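Local coordinates for regulatory protein MarR (Planctomyces limnophilus, PDB 3U2R) that probably acts as a DNA-binding transcription factor of the MarR family, built around a winged helix-turn-helix domain, at residues Thr80-Ile83 with Asp84-Asp88. Sequence-based numbering, arbitrary orientation.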
ATOM      1  N   THR A  80     -13.533 -17.262 -33.290  1.00 74.56           N
ATOM      2  CA  THR A  80     -14.782 -17.734 -33.903  1.00 72.81           C
ATOM      3  C   THR A  80     -15.507 -18.656 -32.914  1.00 72.14           C
ATOM      4  O   THR A  80     -16.703 -18.505 -32.774  1.00 67.14           O
ATOM      5  CB  THR A  80     -14.532 -18.396 -35.257  1.00 86.24           C
ATOM      6  OG1 THR A  80     -14.019 -17.371 -36.126  1.00 83.12           O
ATOM      7  CG2 THR A  80     -15.842 -19.067 -35.855  1.00 89.90           C
ATOM      8  N   ARG A  81     -14.792 -19.554 -32.202  1.00 69.75           N
ATOM      9  CA  ARG A  81     -15.444 -20.415 -31.198  1.00 71.20           C
ATOM     10  C   ARG A  81     -15.988 -19.535 -30.051  1.00 70.73           C
ATOM     11  O   ARG A  81     -17.123 -19.680 -29.595  1.00 68.45           O
ATOM     12  CB  ARG A  81     -14.464 -21.476 -30.650  1.00 74.86           C
ATOM     13  CG  ARG A  81     -14.370 -22.728 -31.519  1.00 96.55           C
ATOM     14  CD  ARG A  81     -13.073 -23.519 -31.297  1.00122.71           C
ATOM     15  NE  ARG A  81     -13.059 -24.281 -30.040  1.00138.24           N
ATOM     16  CZ  ARG A  81     -13.603 -25.486 -29.852  1.00156.16           C
ATOM     17  NH1 ARG A  81     -14.252 -26.098 -30.841  1.00139.92           N
ATOM     18  NH2 ARG A  81     -13.514 -26.083 -28.666  1.00147.79           N
ATOM     19  N   LEU A  82     -15.140 -18.618 -29.613  1.00 66.15           N
ATOM     20  CA  LEU A  82     -15.424 -17.590 -28.614  1.00 64.81           C
ATOM     21  C   LEU A  82     -16.742 -16.848 -28.985  1.00 63.31           C
ATOM     22  O   LEU A  82     -17.642 -16.768 -28.167  1.00 60.01           O
ATOM     23  CB  LEU A  82     -14.209 -16.663 -28.615  1.00 65.70           C
ATOM     24  CG  LEU A  82     -14.178 -15.414 -27.814  1.00 69.06           C
ATOM     25  CD1 LEU A  82     -12.728 -14.993 -27.580  1.00 70.85           C
ATOM     26  CD2 LEU A  82     -14.875 -14.257 -28.520  1.00 68.10           C
ATOM     27  N   ILE A  83     -16.856 -16.382 -30.233  1.00 58.21           N
ATOM     28  CA  ILE A  83     -18.014 -15.643 -30.711  1.00 55.83           C
ATOM     29  C   ILE A  83     -19.209 -16.597 -30.844  1.00 58.93           C
ATOM     30  O   ILE A  83     -20.318 -16.155 -30.578  1.00 58.10           O
ATOM     31  CB  ILE A  83     -17.684 -14.878 -32.046  1.00 59.14           C
ATOM     32  CG1 ILE A  83     -16.823 -13.645 -31.735  1.00 58.89           C
ATOM     33  CG2 ILE A  83     -18.960 -14.388 -32.821  1.00 58.85           C
ATOM     34  CD1 ILE A  83     -16.204 -13.035 -32.933  1.00 66.55           C
ATOM     35  N   ASP A  84     -18.993 -17.875 -31.264  1.00 54.08           N
ATOM     36  CA  ASP A  84     -20.034 -18.905 -31.361  1.00 53.86           C
ATOM     37  C   ASP A  84     -20.779 -19.002 -30.038  1.00 57.93           C
ATOM     38  O   ASP A  84     -21.992 -19.089 -30.037  1.00 57.34           O
ATOM     39  CB  ASP A  84     -19.438 -20.325 -31.664  1.00 57.46           C
ATOM     40  CG  ASP A  84     -18.918 -20.660 -33.053  1.00 70.80           C
ATOM     41  OD1 ASP A  84     -19.097 -19.823 -33.982  1.00 67.44           O
ATOM     42  OD2 ASP A  84     -18.361 -21.798 -33.229  1.00 78.87           O
ATOM     43  N   ARG A  85     -20.036 -19.048 -28.913  1.00 53.70           N
ATOM     44  CA  ARG A  85     -20.637 -19.112 -27.577  1.00 55.12           C
ATOM     45  C   ARG A  85     -21.478 -17.882 -27.326  1.00 56.56           C
ATOM     46  O   ARG A  85     -22.610 -18.004 -26.852  1.00 57.82           O
ATOM     47  CB  ARG A  85     -19.559 -19.239 -26.482  1.00 60.85           C
ATOM     48  CG  ARG A  85     -18.917 -20.628 -26.439  1.00 79.28           C
ATOM     49  CD  ARG A  85     -17.890 -20.734 -25.322  1.00 97.84           C
ATOM     50  NE  ARG A  85     -16.563 -20.276 -25.740  1.00106.05           N
ATOM     51  CZ  ARG A  85     -15.545 -20.028 -24.915  1.00115.91           C
ATOM     52  NH1 ARG A  85     -15.689 -20.179 -23.597  1.00107.16           N
ATOM     53  NH2 ARG A  85     -14.380 -19.610 -25.398  1.00 86.37           N
ATOM     54  N   LEU A  86     -20.942 -16.693 -27.667  1.00 48.70           N
ATOM     55  CA  LEU A  86     -21.698 -15.434 -27.520  1.00 46.07           C
ATOM     56  C   LEU A  86     -22.950 -15.408 -28.412  1.00 49.07           C
ATOM     57  O   LEU A  86     -23.988 -14.935 -27.969  1.00 50.26           O
ATOM     58  CB  LEU A  86     -20.838 -14.202 -27.827  1.00 44.09           C
ATOM     59  CG  LEU A  86     -19.624 -14.012 -26.943  1.00 47.30           C
ATOM     60  CD1 LEU A  86     -18.905 -12.758 -27.367  1.00 45.70           C
ATOM     61  CD2 LEU A  86     -20.054 -14.006 -25.450  1.00 45.86           C
ATOM     62  N   ASP A  87     -22.858 -15.899 -29.627  1.00 47.33           N
ATOM     63  CA  ASP A  87     -24.037 -16.056 -30.563  1.00 46.03           C
ATOM     64  C   ASP A  87     -25.046 -17.033 -30.004  1.00 53.65           C
ATOM     65  O   ASP A  87     -26.244 -16.733 -30.010  1.00 55.26           O
ATOM     66  CB  ASP A  87     -23.581 -16.574 -31.915  1.00 49.84           C
ATOM     67  CG  ASP A  87     -24.521 -16.230 -33.067  1.00 60.14           C
ATOM     68  OD1 ASP A  87     -25.730 -16.265 -32.870  1.00 57.94           O
ATOM     69  OD2 ASP A  87     -24.031 -15.946 -34.170  1.00 70.01           O
ATOM     70  N   ASP A  88     -24.594 -18.171 -29.431  1.00 49.66           N
ATOM     71  CA  ASP A  88     -25.570 -19.131 -28.910  1.00 50.26           C
ATOM     72  C   ASP A  88     -26.333 -18.556 -27.751  1.00 53.91           C
ATOM     73  O   ASP A  88     -27.483 -18.892 -27.568  1.00 52.39           O
ATOM     74  CB  ASP A  88     -24.889 -20.443 -28.485  1.00 54.29           C
ATOM     75  CG  ASP A  88     -24.297 -21.210 -29.648  1.00 69.20           C
ATOM     76  OD1 ASP A  88     -24.813 -21.058 -30.799  1.00 69.29           O
ATOM     77  OD2 ASP A  88     -23.314 -21.948 -29.427  1.00 82.31           O
TER
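D84 lies one turn beyond T80 in helix 78-88, which in the winged helix-turn-helix fold of MarR proteins corresponds to the recognition helix, the element that relatives lay in the DNA major groove. D84 N donates to T80 O over 2.8 Å, and the D84 side chain folds back along the same turn. CB of D84 rests 3.2 Å from R81 O. With CG anti to the residue's own carbonyl carbon and beside its backbone N (chi1 -74°), the carboxylate folds back alongside T80 O. D84 OD1 then sits 3.0 Å from T80 O, two acceptors that cannot bond each other, and also meets the T80 methyl CG2, while D84 OD2 lies 3.8 Å from R81 CA. R94 of strand 92-97 serves both oxygens, with a salt bridge to D84 OD1 and a weak hydrogen bond to T80 O, which probably eases their closeness and ties the helix to the wing. With an alanine here, the R94 guanidinium would probably lose its salt bridge and keep only the long, weak ion pair with D87 and the weak bond to T80 O from this helix.

Further round the helix, L82 and L86 belong to the buried side. L82 CD2 and L86 CD1 are a loose 4.5 Å apart, and both side chains pack against helix 46-58, L86 reaching V92 as well. The L86 N to L82 O bond between them is weak, whereas D87 N reaches I83 O over 2.7 Å. On the exposed side, R85 N bonds to R81 O, and the R85 side chain, bent at chi3 (-87°), doubles back along the helix until its guanidinium presents an edge to that same carbonyl, with R85 NE 3.9 Å from R81 O and R85 NH2 beside L82 CA.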